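Local coordinates for protein chitinase (PDB 5GZT) that probably cleaves beta-1,4 linkages at random within chitin and chitodextrins, as a family 18 glycoside hydrolase, at residues Y1064-D1069 with Y1090-S1095. Numbering follows the deposited sequence.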
ATOM      1  N   TYR B1064     -43.225  -6.141  -3.110  1.00 47.90           N
ATOM      2  CA  TYR B1064     -42.050  -5.641  -2.418  1.00 42.52           C
ATOM      3  C   TYR B1064     -41.605  -6.812  -1.599  1.00 37.64           C
ATOM      4  O   TYR B1064     -42.408  -7.439  -0.882  1.00 37.28           O
ATOM      5  CB  TYR B1064     -42.374  -4.400  -1.518  1.00 38.60           C
ATOM      6  CG  TYR B1064     -42.517  -3.138  -2.328  1.00 36.88           C
ATOM      7  CD1 TYR B1064     -41.393  -2.372  -2.663  1.00 39.79           C
ATOM      8  CD2 TYR B1064     -43.768  -2.724  -2.816  1.00 37.07           C
ATOM      9  CE1 TYR B1064     -41.501  -1.218  -3.456  1.00 41.69           C
ATOM     10  CE2 TYR B1064     -43.887  -1.560  -3.579  1.00 36.02           C
ATOM     11  CZ  TYR B1064     -42.766  -0.827  -3.928  1.00 39.16           C
ATOM     12  OH  TYR B1064     -42.900   0.292  -4.748  1.00 38.56           O
ATOM     13  N   THR B1065     -40.303  -7.069  -1.666  1.00 37.50           N
ATOM     14  CA  THR B1065     -39.659  -7.997  -0.735  1.00 40.40           C
ATOM     15  C   THR B1065     -38.802  -7.222   0.299  1.00 39.16           C
ATOM     16  O   THR B1065     -38.095  -6.238  -0.058  1.00 31.89           O
ATOM     17  CB  THR B1065     -38.769  -9.012  -1.493  1.00 39.79           C
ATOM     18  OG1 THR B1065     -39.511  -9.527  -2.618  1.00 54.23           O
ATOM     19  CG2 THR B1065     -38.314 -10.142  -0.577  1.00 37.25           C
ATOM     20  N   ARG B1066     -38.885  -7.696   1.544  1.00 40.33           N
ATOM     21  CA  ARG B1066     -38.157  -7.138   2.687  1.00 35.91           C
ATOM     22  C   ARG B1066     -36.786  -7.773   2.720  1.00 34.48           C
ATOM     23  O   ARG B1066     -36.683  -8.959   2.765  1.00 35.80           O
ATOM     24  CB  ARG B1066     -38.874  -7.400   4.005  1.00 33.97           C
ATOM     25  CG  ARG B1066     -38.046  -6.873   5.209  1.00 38.53           C
ATOM     26  CD  ARG B1066     -38.718  -7.143   6.541  1.00 41.06           C
ATOM     27  NE  ARG B1066     -38.004  -6.599   7.710  1.00 38.47           N
ATOM     28  CZ  ARG B1066     -36.927  -7.145   8.300  1.00 39.80           C
ATOM     29  NH1 ARG B1066     -36.298  -8.227   7.798  1.00 39.65           N
ATOM     30  NH2 ARG B1066     -36.418  -6.584   9.402  1.00 36.32           N
ATOM     31  N   TYR B1067     -35.750  -6.963   2.660  1.00 30.25           N
ATOM     32  CA  TYR B1067     -34.371  -7.379   2.874  1.00 35.54           C
ATOM     33  C   TYR B1067     -33.795  -6.750   4.194  1.00 36.58           C
ATOM     34  O   TYR B1067     -34.441  -5.883   4.826  1.00 32.46           O
ATOM     35  CB  TYR B1067     -33.544  -6.987   1.653  1.00 37.11           C
ATOM     36  CG  TYR B1067     -34.041  -7.696   0.377  1.00 41.81           C
ATOM     37  CD1 TYR B1067     -33.811  -9.089   0.171  1.00 38.11           C
ATOM     38  CD2 TYR B1067     -34.802  -7.002  -0.575  1.00 37.44           C
ATOM     39  CE1 TYR B1067     -34.305  -9.720  -0.984  1.00 42.69           C
ATOM     40  CE2 TYR B1067     -35.258  -7.618  -1.735  1.00 43.40           C
ATOM     41  CZ  TYR B1067     -35.003  -8.970  -1.938  1.00 43.71           C
ATOM     42  OH  TYR B1067     -35.466  -9.526  -3.078  1.00 48.17           O
ATOM     43  N   TRP B1068     -32.595  -7.206   4.573  1.00 32.00           N
ATOM     44  CA  TRP B1068     -31.986  -6.850   5.803  1.00 33.98           C
ATOM     45  C   TRP B1068     -30.500  -6.643   5.603  1.00 35.43           C
ATOM     46  O   TRP B1068     -29.828  -7.595   5.257  1.00 34.94           O
ATOM     47  CB  TRP B1068     -32.260  -7.952   6.796  1.00 32.25           C
ATOM     48  CG  TRP B1068     -31.716  -7.604   8.208  1.00 37.41           C
ATOM     49  CD1 TRP B1068     -30.578  -8.108   8.796  1.00 36.64           C
ATOM     50  CD2 TRP B1068     -32.236  -6.632   9.139  1.00 34.90           C
ATOM     51  NE1 TRP B1068     -30.406  -7.561  10.041  1.00 31.96           N
ATOM     52  CE2 TRP B1068     -31.401  -6.655  10.280  1.00 34.27           C
ATOM     53  CE3 TRP B1068     -33.362  -5.802   9.161  1.00 32.56           C
ATOM     54  CZ2 TRP B1068     -31.668  -5.877  11.437  1.00 31.03           C
ATOM     55  CZ3 TRP B1068     -33.600  -4.983  10.340  1.00 33.78           C
ATOM     56  CH2 TRP B1068     -32.753  -5.056  11.434  1.00 29.98           C
ATOM     57  N   ASP B1069     -30.000  -5.415   5.754  1.00 29.19           N
ATOM     58  CA  ASP B1069     -28.552  -5.157   5.836  1.00 30.12           C
ATOM     59  C   ASP B1069     -28.049  -5.431   7.244  1.00 36.03           C
ATOM     60  O   ASP B1069     -28.235  -4.639   8.196  1.00 32.80           O
ATOM     61  CB  ASP B1069     -28.191  -3.765   5.347  1.00 28.37           C
ATOM     62  CG  ASP B1069     -26.724  -3.515   5.344  1.00 27.70           C
ATOM     63  OD1 ASP B1069     -25.961  -4.221   6.066  1.00 30.74           O
ATOM     64  OD2 ASP B1069     -26.298  -2.543   4.670  1.00 25.33           O
ATOM     65  N   TYR B1090     -36.395   2.422   5.622  1.00 27.01           N
ATOM     66  CA  TYR B1090     -37.327   2.721   6.695  1.00 26.63           C
ATOM     67  C   TYR B1090     -36.844   2.110   8.004  1.00 26.16           C
ATOM     68  O   TYR B1090     -35.826   1.353   7.963  1.00 23.93           O
ATOM     69  CB  TYR B1090     -38.750   2.234   6.319  1.00 28.14           C
ATOM     70  CG  TYR B1090     -38.924   0.748   6.195  1.00 27.30           C
ATOM     71  CD1 TYR B1090     -38.336   0.024   5.135  1.00 27.16           C
ATOM     72  CD2 TYR B1090     -39.678   0.053   7.098  1.00 27.88           C
ATOM     73  CE1 TYR B1090     -38.475  -1.354   5.043  1.00 27.52           C
ATOM     74  CE2 TYR B1090     -39.867  -1.338   6.993  1.00 29.54           C
ATOM     75  CZ  TYR B1090     -39.267  -2.045   5.969  1.00 32.35           C
ATOM     76  OH  TYR B1090     -39.438  -3.425   5.927  1.00 27.68           O
ATOM     77  N   ASP B1091     -37.526   2.414   9.142  1.00 24.65           N
ATOM     78  CA  ASP B1091     -37.347   1.671  10.392  1.00 24.03           C
ATOM     79  C   ASP B1091     -38.476   0.712  10.546  1.00 25.44           C
ATOM     80  O   ASP B1091     -39.588   1.106  10.317  1.00 27.00           O
ATOM     81  CB  ASP B1091     -37.372   2.569  11.694  1.00 26.01           C
ATOM     82  CG  ASP B1091     -35.992   3.105  12.094  1.00 27.34           C
ATOM     83  OD1 ASP B1091     -34.999   2.340  11.948  1.00 22.46           O
ATOM     84  OD2 ASP B1091     -35.905   4.342  12.420  1.00 24.73           O
ATOM     85  N   ASP B1092     -38.209  -0.477  11.099  1.00 25.99           N
ATOM     86  CA  ASP B1092     -39.282  -1.434  11.467  1.00 28.12           C
ATOM     87  C   ASP B1092     -39.127  -1.941  12.858  1.00 26.75           C
ATOM     88  O   ASP B1092     -38.312  -1.375  13.630  1.00 25.90           O
ATOM     89  CB  ASP B1092     -39.401  -2.590  10.435  1.00 28.56           C
ATOM     90  CG  ASP B1092     -38.275  -3.637  10.549  1.00 34.16           C
ATOM     91  OD1 ASP B1092     -37.327  -3.450  11.367  1.00 28.87           O
ATOM     92  OD2 ASP B1092     -38.350  -4.621   9.761  1.00 32.20           O
ATOM     93  N   GLU B1093     -39.874  -2.981  13.231  1.00 24.90           N
ATOM     94  CA  GLU B1093     -39.764  -3.452  14.588  1.00 28.64           C
ATOM     95  C   GLU B1093     -38.382  -3.957  14.972  1.00 28.78           C
ATOM     96  O   GLU B1093     -37.983  -3.836  16.136  1.00 28.84           O
ATOM     97  CB  GLU B1093     -40.777  -4.538  14.926  1.00 32.27           C
ATOM     98  CG  GLU B1093     -42.221  -4.108  14.903  1.00 38.95           C
ATOM     99  CD  GLU B1093     -43.094  -5.293  14.522  1.00 40.68           C
ATOM    100  OE1 GLU B1093     -43.141  -5.571  13.333  1.00 39.18           O
ATOM    101  OE2 GLU B1093     -43.650  -5.951  15.393  1.00 39.06           O
ATOM    102  N   GLU B1094     -37.655  -4.511  14.021  1.00 28.27           N
ATOM    103  CA  GLU B1094     -36.357  -5.067  14.290  1.00 27.26           C
ATOM    104  C   GLU B1094     -35.341  -3.928  14.428  1.00 25.62           C
ATOM    105  O   GLU B1094     -34.479  -3.923  15.326  1.00 24.03           O
ATOM    106  CB  GLU B1094     -35.901  -6.013  13.125  1.00 28.78           C
ATOM    107  CG  GLU B1094     -35.073  -7.183  13.672  1.00 33.39           C
ATOM    108  CD  GLU B1094     -34.378  -8.062  12.634  1.00 34.07           C
ATOM    109  OE1 GLU B1094     -34.739  -7.999  11.440  1.00 37.06           O
ATOM    110  OE2 GLU B1094     -33.387  -8.748  13.015  1.00 33.60           O
ATOM    111  N   SER B1095     -35.343  -3.002  13.492  1.00 23.16           N
ATOM    112  CA  SER B1095     -34.372  -1.924  13.579  1.00 25.11           C
ATOM    113  C   SER B1095     -34.612  -1.061  14.833  1.00 23.32           C
ATOM    114  O   SER B1095     -33.658  -0.620  15.448  1.00 21.89           O
ATOM    115  CB  SER B1095     -34.310  -1.084  12.342  1.00 24.28           C
ATOM    116  OG  SER B1095     -35.494  -0.337  12.154  1.00 26.83           O
TER
HETATM  117  O   HOH W   1     -34.235  -9.664   9.711  1.00 31.72           O
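Arg1066 reaches from edge strand 1065-1069 to the N-terminus of helix 1093-1106, where its guanidinium meets two carboxylates in a small salt-bridge network. With CG anti to the backbone N (chi1 177°) and the chain extended to NE, it grips Asp1092 side-on. Both donors converge on one oxygen: NE of Arg1066 lies 2.9 Å and its NH2 2.8 Å from OD2 of Asp1092, and the guanidinium and Asp1092 carboxylate are nearly coplanar (10°). NH2 of Arg1066 also donates to the anti lone pair of OE1 of Glu1094, at 3.0 Å and tilted from the guanidinium plane. A water joins NH1 of Arg1066 to that same OE1.

Asp1092 has a second task as the N-cap. Its OD1 takes the nearly straight bond from N of Ser1095 (2.9 Å) and a weak one from N of Glu1094, while OG of Ser1095 accepts from N of Asp1092, completing a capping box. An alanine in place of Asp1092 would probably leave those two amides without their acceptor and the guanidinium with Glu1094 and the water, freer to swing.

The Glu1094 carboxylate stacks on one face of Trp1068, its OE1 above the six-membered ring and 3.4 Å from CZ3 of Trp1068; the indole NE1 turns instead to Asn1070. Tyr1090 adds plain packing: its OH lies 3.8 Å from CG of Arg1066.

Dividing its oxygens between cap and arginine, Asp1092 couples the helix start to the outer strand of a four-stranded antiparallel sheet inserted between barrel strands 1015-1020 and 1110-1114, and the arginine's charge is likely to offset the clustered carboxylates.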